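Ornithine carbamoyltransferase, mitochondrial (Coccidioides immitis, PDB 3SDS) catalyses the transfer of the carbamoyl group from carbamoyl phosphate to L-ornithine, giving L-citrulline and phosphate in the arginine biosynthesis pathway. Local coordinates at residues Leu204-Ala207 against Ala208-Gly212; Thr153-Pro156 against Leu157-Ile160. All blocks are in the same frame, centred on the assembly; numbering follows the deposited sequence.

Contact 1. Residues Leu204-Ala207 against Ala208-Gly212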
ATOM      1  N   LEU A 204      30.058   1.947   6.867  1.00 41.95           N
ATOM      2  CA  LEU A 204      30.824   0.703   6.964  1.00 42.16           C
ATOM      3  C   LEU A 204      32.170   0.965   7.666  1.00 43.31           C
ATOM      4  O   LEU A 204      32.529   0.265   8.644  1.00 43.56           O
ATOM      5  CB  LEU A 204      31.027   0.096   5.570  1.00 42.32           C
ATOM      6  CG  LEU A 204      31.877  -1.162   5.323  1.00 42.59           C
ATOM      7  CD1 LEU A 204      31.446  -2.323   6.201  1.00 41.39           C
ATOM      8  CD2 LEU A 204      31.808  -1.581   3.844  1.00 42.22           C
ATOM      9  N   ALA A 205      32.888   1.993   7.189  1.00 43.86           N
ATOM     10  CA  ALA A 205      34.146   2.449   7.814  1.00 44.36           C
ATOM     11  C   ALA A 205      34.017   2.719   9.321  1.00 44.03           C
ATOM     12  O   ALA A 205      34.852   2.249  10.095  1.00 44.76           O
ATOM     13  CB  ALA A 205      34.703   3.694   7.095  1.00 44.81           C
ATOM     14  N   ILE A 206      32.990   3.478   9.719  1.00 43.04           N
ATOM     15  CA  ILE A 206      32.750   3.812  11.139  1.00 42.73           C
ATOM     16  C   ILE A 206      32.487   2.542  11.988  1.00 42.65           C
ATOM     17  O   ILE A 206      32.948   2.430  13.126  1.00 42.76           O
ATOM     18  CB  ILE A 206      31.571   4.860  11.299  1.00 42.25           C
ATOM     19  CG1 ILE A 206      31.931   6.204  10.652  1.00 41.94           C
ATOM     20  CG2 ILE A 206      31.190   5.068  12.770  1.00 40.76           C
ATOM     21  CD1 ILE A 206      30.780   7.209  10.588  1.00 39.35           C
ATOM     22  N   ALA A 207      31.743   1.594  11.412  1.00 42.27           N
ATOM     23  CA  ALA A 207      31.466   0.313  12.052  1.00 42.03           C
ATOM     24  C   ALA A 207      32.745  -0.514  12.207  1.00 42.88           C
ATOM     25  O   ALA A 207      33.119  -0.889  13.326  1.00 43.35           O
ATOM     26  CB  ALA A 207      30.413  -0.450  11.269  1.00 41.13           C
ATOM     27  N   ALA A 208      33.426  -0.773  11.093  1.00 43.04           N
ATOM     28  CA  ALA A 208      34.700  -1.499  11.120  1.00 44.11           C
ATOM     29  C   ALA A 208      35.708  -0.980  12.176  1.00 45.27           C
ATOM     30  O   ALA A 208      36.392  -1.778  12.844  1.00 46.03           O
ATOM     31  CB  ALA A 208      35.325  -1.499   9.734  1.00 44.27           C
ATOM     32  N   THR A 209      35.802   0.344  12.315  1.00 45.31           N
ATOM     33  CA  THR A 209      36.665   0.957  13.316  1.00 46.44           C
ATOM     34  C   THR A 209      36.272   0.510  14.724  1.00 46.67           C
ATOM     35  O   THR A 209      37.119   0.071  15.490  1.00 47.64           O
ATOM     36  CB  THR A 209      36.637   2.486  13.229  1.00 46.58           C
ATOM     37  OG1 THR A 209      37.171   2.903  11.972  1.00 47.33           O
ATOM     38  CG2 THR A 209      37.469   3.089  14.308  1.00 47.73           C
ATOM     39  N   LYS A 210      34.988   0.608  15.054  1.00 45.98           N
ATOM     40  CA  LYS A 210      34.487   0.148  16.362  1.00 46.11           C
ATOM     41  C   LYS A 210      34.732  -1.349  16.631  1.00 46.38           C
ATOM     42  O   LYS A 210      34.882  -1.768  17.790  1.00 47.12           O
ATOM     43  CB  LYS A 210      32.996   0.464  16.512  1.00 45.25           C
ATOM     44  CG  LYS A 210      32.631   1.957  16.471  1.00 44.60           C
ATOM     45  CD  LYS A 210      31.115   2.151  16.572  1.00 42.27           C
ATOM     46  CE  LYS A 210      30.713   3.610  16.355  1.00 42.44           C
ATOM     47  NZ  LYS A 210      30.886   4.461  17.572  1.00 40.36           N
ATOM     48  N   MET A 211      34.787  -2.141  15.559  1.00 45.71           N
ATOM     49  CA  MET A 211      34.926  -3.590  15.665  1.00 45.90           C
ATOM     50  C   MET A 211      36.363  -4.094  15.533  1.00 47.25           C
ATOM     51  O   MET A 211      36.599  -5.307  15.488  1.00 48.21           O
ATOM     52  CB  MET A 211      34.042  -4.280  14.630  1.00 44.80           C
ATOM     53  CG  MET A 211      32.536  -4.001  14.778  1.00 44.40           C
ATOM     54  SD  MET A 211      31.771  -4.757  16.231  1.00 45.29           S
ATOM     55  CE  MET A 211      31.910  -3.413  17.420  1.00 44.10           C
ATOM     56  N   GLY A 212      37.325  -3.175  15.481  1.00 47.84           N
ATOM     57  CA  GLY A 212      38.735  -3.547  15.349  1.00 48.41           C
ATOM     58  C   GLY A 212      39.081  -4.159  14.005  1.00 48.01           C
ATOM     59  O   GLY A 212      40.026  -4.937  13.904  1.00 48.60           O
TER
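Ala208 opens the last turn of helix 199-210 by sending its backbone N to Leu204 O, 2.8 Å away in a nearly straight bond (173°), and its CB rests 3.5 Å from Leu204 O. Thr209 grips Ala205 O twice: its backbone N and its side-chain OG1 both donate to it, each at 3.1 Å, arriving from opposite faces of that carbonyl's plane. OG1 can do this because it lies anti to the carbonyl carbon (chi1 -64°), folded back over the preceding turn, which gives a buried hydroxyl an acceptor within its own helix. The side chains of Thr209 and Ala205 also touch Ile233 of helix 227-237. The helix is the crossover of a beta-alpha-beta unit, running between the parallel strands 190-194 and 214-218 in the Rossmann-like ornithine-binding domain. Lys210 follows with a weak backbone bond to Ile206 O, and its aliphatic chain runs beside that of Ile206 in the same direction, with CE 3.9 Å from Ile206 CG2 and CG 3.4 Å from Ile206 O; a bend at chi4 then delivers NZ to the backbone O of Leu32. Met211, the first residue to leave helical geometry, still gives its N to Ala207 O at 3.1 Å, while its CG lies 3.5 Å from the same oxygen and the side chain bends on toward Phe37 and Phe163. Gly212, with positive phi, completes a Schellman motif: its N returns to Thr209 O and Val213 N to Ala208 O.

Contact 2. Residues Thr153-Pro156 against Leu157-Ile160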
ATOM      1  N   THR A 153      25.060  11.043   3.065  1.00 51.40           N
ATOM      2  CA  THR A 153      26.305  10.683   3.754  1.00 50.53           C
ATOM      3  C   THR A 153      26.219   9.433   4.655  1.00 48.85           C
ATOM      4  O   THR A 153      27.256   8.885   5.038  1.00 48.83           O
ATOM      5  CB  THR A 153      26.869  11.863   4.634  1.00 51.59           C
ATOM      6  OG1 THR A 153      25.977  12.136   5.724  1.00 51.98           O
ATOM      7  CG2 THR A 153      27.086  13.141   3.830  1.00 52.63           C
ATOM      8  N   PHE A 154      25.017   8.983   5.022  1.00 47.24           N
ATOM      9  CA  PHE A 154      24.903   7.795   5.892  1.00 45.05           C
ATOM     10  C   PHE A 154      23.974   6.728   5.335  1.00 43.71           C
ATOM     11  O   PHE A 154      23.159   7.018   4.468  1.00 43.95           O
ATOM     12  CB  PHE A 154      24.474   8.192   7.313  1.00 44.79           C
ATOM     13  CG  PHE A 154      25.326   9.258   7.921  1.00 45.41           C
ATOM     14  CD1 PHE A 154      26.690   9.039   8.143  1.00 45.46           C
ATOM     15  CD2 PHE A 154      24.776  10.495   8.270  1.00 46.47           C
ATOM     16  CE1 PHE A 154      27.503  10.044   8.702  1.00 45.56           C
ATOM     17  CE2 PHE A 154      25.576  11.505   8.843  1.00 46.93           C
ATOM     18  CZ  PHE A 154      26.952  11.271   9.052  1.00 46.38           C
ATOM     19  N   HIS A 155      24.119   5.496   5.827  1.00 42.19           N
ATOM     20  CA  HIS A 155      23.220   4.374   5.496  1.00 40.95           C
ATOM     21  C   HIS A 155      23.305   3.315   6.607  1.00 39.66           C
ATOM     22  O   HIS A 155      23.747   2.196   6.363  1.00 39.91           O
ATOM     23  CB  HIS A 155      23.574   3.767   4.131  1.00 40.82           C
ATOM     24  CG  HIS A 155      22.497   2.903   3.535  1.00 42.05           C
ATOM     25  ND1 HIS A 155      21.652   2.116   4.291  1.00 42.37           N
ATOM     26  CD2 HIS A 155      22.155   2.678   2.241  1.00 42.26           C
ATOM     27  CE1 HIS A 155      20.825   1.461   3.493  1.00 41.00           C
ATOM     28  NE2 HIS A 155      21.110   1.786   2.245  1.00 41.39           N
ATOM     29  N   PRO A 156      22.874   3.660   7.833  1.00 38.79           N
ATOM     30  CA  PRO A 156      23.032   2.764   8.993  1.00 38.03           C
ATOM     31  C   PRO A 156      22.545   1.307   8.798  1.00 37.49           C
ATOM     32  O   PRO A 156      23.258   0.356   9.198  1.00 37.37           O
ATOM     33  CB  PRO A 156      22.216   3.460  10.099  1.00 37.86           C
ATOM     34  CG  PRO A 156      21.373   4.485   9.397  1.00 38.04           C
ATOM     35  CD  PRO A 156      22.140   4.889   8.186  1.00 38.93           C
ATOM     36  N   LEU A 157      21.363   1.129   8.195  1.00 36.50           N
ATOM     37  CA  LEU A 157      20.807  -0.219   8.005  1.00 35.84           C
ATOM     38  C   LEU A 157      21.736  -1.140   7.204  1.00 35.86           C
ATOM     39  O   LEU A 157      21.816  -2.339   7.480  1.00 35.42           O
ATOM     40  CB  LEU A 157      19.390  -0.193   7.399  1.00 35.37           C
ATOM     41  CG  LEU A 157      18.264   0.390   8.267  1.00 34.48           C
ATOM     42  CD1 LEU A 157      17.007   0.547   7.456  1.00 33.80           C
ATOM     43  CD2 LEU A 157      17.974  -0.447   9.496  1.00 32.19           C
ATOM     44  N   GLN A 158      22.440  -0.567   6.227  1.00 36.29           N
ATOM     45  CA  GLN A 158      23.315  -1.349   5.359  1.00 36.83           C
ATOM     46  C   GLN A 158      24.528  -1.927   6.116  1.00 36.74           C
ATOM     47  O   GLN A 158      24.857  -3.116   5.973  1.00 36.58           O
ATOM     48  CB  GLN A 158      23.762  -0.533   4.145  1.00 37.07           C
ATOM     49  CG  GLN A 158      24.527  -1.383   3.121  1.00 38.66           C
ATOM     50  CD  GLN A 158      23.645  -2.458   2.452  1.00 41.45           C
ATOM     51  OE1 GLN A 158      22.501  -2.187   2.059  1.00 41.80           O
ATOM     52  NE2 GLN A 158      24.186  -3.677   2.311  1.00 41.43           N
ATOM     53  N   ALA A 159      25.172  -1.080   6.922  1.00 36.76           N
ATOM     54  CA  ALA A 159      26.296  -1.498   7.763  1.00 36.89           C
ATOM     55  C   ALA A 159      25.924  -2.707   8.661  1.00 36.65           C
ATOM     56  O   ALA A 159      26.686  -3.689   8.756  1.00 36.71           O
ATOM     57  CB  ALA A 159      26.790  -0.322   8.604  1.00 36.74           C
ATOM     58  N   ILE A 160      24.749  -2.633   9.291  1.00 35.82           N
ATOM     59  CA  ILE A 160      24.287  -3.705  10.163  1.00 35.71           C
ATOM     60  C   ILE A 160      24.155  -5.010   9.356  1.00 36.37           C
ATOM     61  O   ILE A 160      24.636  -6.070   9.789  1.00 37.04           O
ATOM     62  CB  ILE A 160      22.960  -3.336  10.876  1.00 35.31           C
ATOM     63  CG1 ILE A 160      23.146  -2.076  11.738  1.00 35.20           C
ATOM     64  CG2 ILE A 160      22.487  -4.478  11.731  1.00 34.03           C
ATOM     65  CD1 ILE A 160      21.848  -1.378  12.181  1.00 33.71           C
TER
HETATM   66  O   HOH W   1      20.022   2.757   6.556  1.00 36.40           O
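His155 and Gln158 meet through carbon against ring. Gln158 CB sits over one face of the imidazole, 3.6 Å from the ring centroid and 19° off the normal, a CH-pi contact displaced toward ND1, from which CB is 3.4 Å distant. The ring swings over the first turn because its CG is anti to the backbone N (chi1 -163°), and the glutamine amide beyond is turned almost perpendicular to it, the planes 85° apart.

Backbone hydrogen bonding begins at His155, the N-cap residue: its O accepts from Gln158 N at 3.1 Å, with the donor well above the carbonyl plane and the bond noticeably bent. A weak bond from Ile160 N to Pro156 O continues the helix; Ile160 CG1 packs 3.5 Å from that same oxygen. Outside the turn, His155 N is held by Asp203 OD2.

One water links ring and backbone. It accepts from Leu157 N at 2.7 Å, so the N-H of Leu157, the first in the helix because Pro156 has none, is met by a bound water. That water lies off the ring plane, on the side away from Gln158 CB, and joins His155 ND1 to the helix start only weakly.

The amide of Gln158 is engaged beyond the turn: NE2 donates to Asp162 OD1, and OE1 receives a weak bond from Arg334 NH1, with Cys307 close by. His155-Pro156-Leu157-Gln158 is the His-Pro-x-Gln motif of the aspartate/ornithine carbamoyltransferase superfamily, in which histidine and glutamine probably bind carbamoyl phosphate at the start of helix 156-169.

Along the chain contact 2 (153-160) comes first, in the carbamoyl-phosphate range, and contact 1 (204-212) follows in the ornithine-binding range; one marks the beginning of helix 156-169, the other the finish of helix 199-210. Their centres lie 12 Å apart and their nearest atoms about 4 Å apart, without touching. The two helices nevertheless pack together: Phe163, further along helix 156-169, meets Leu204, Ala207, Ala208 and Met211, while Asp203 meets Phe154 and Pro156. Phe37 of helix 34-51 reaches both contacts. The two helices thus pack along one another, start near start, where the two ranges face each other, close to the substrate site inferred around Gln158 and Cys307.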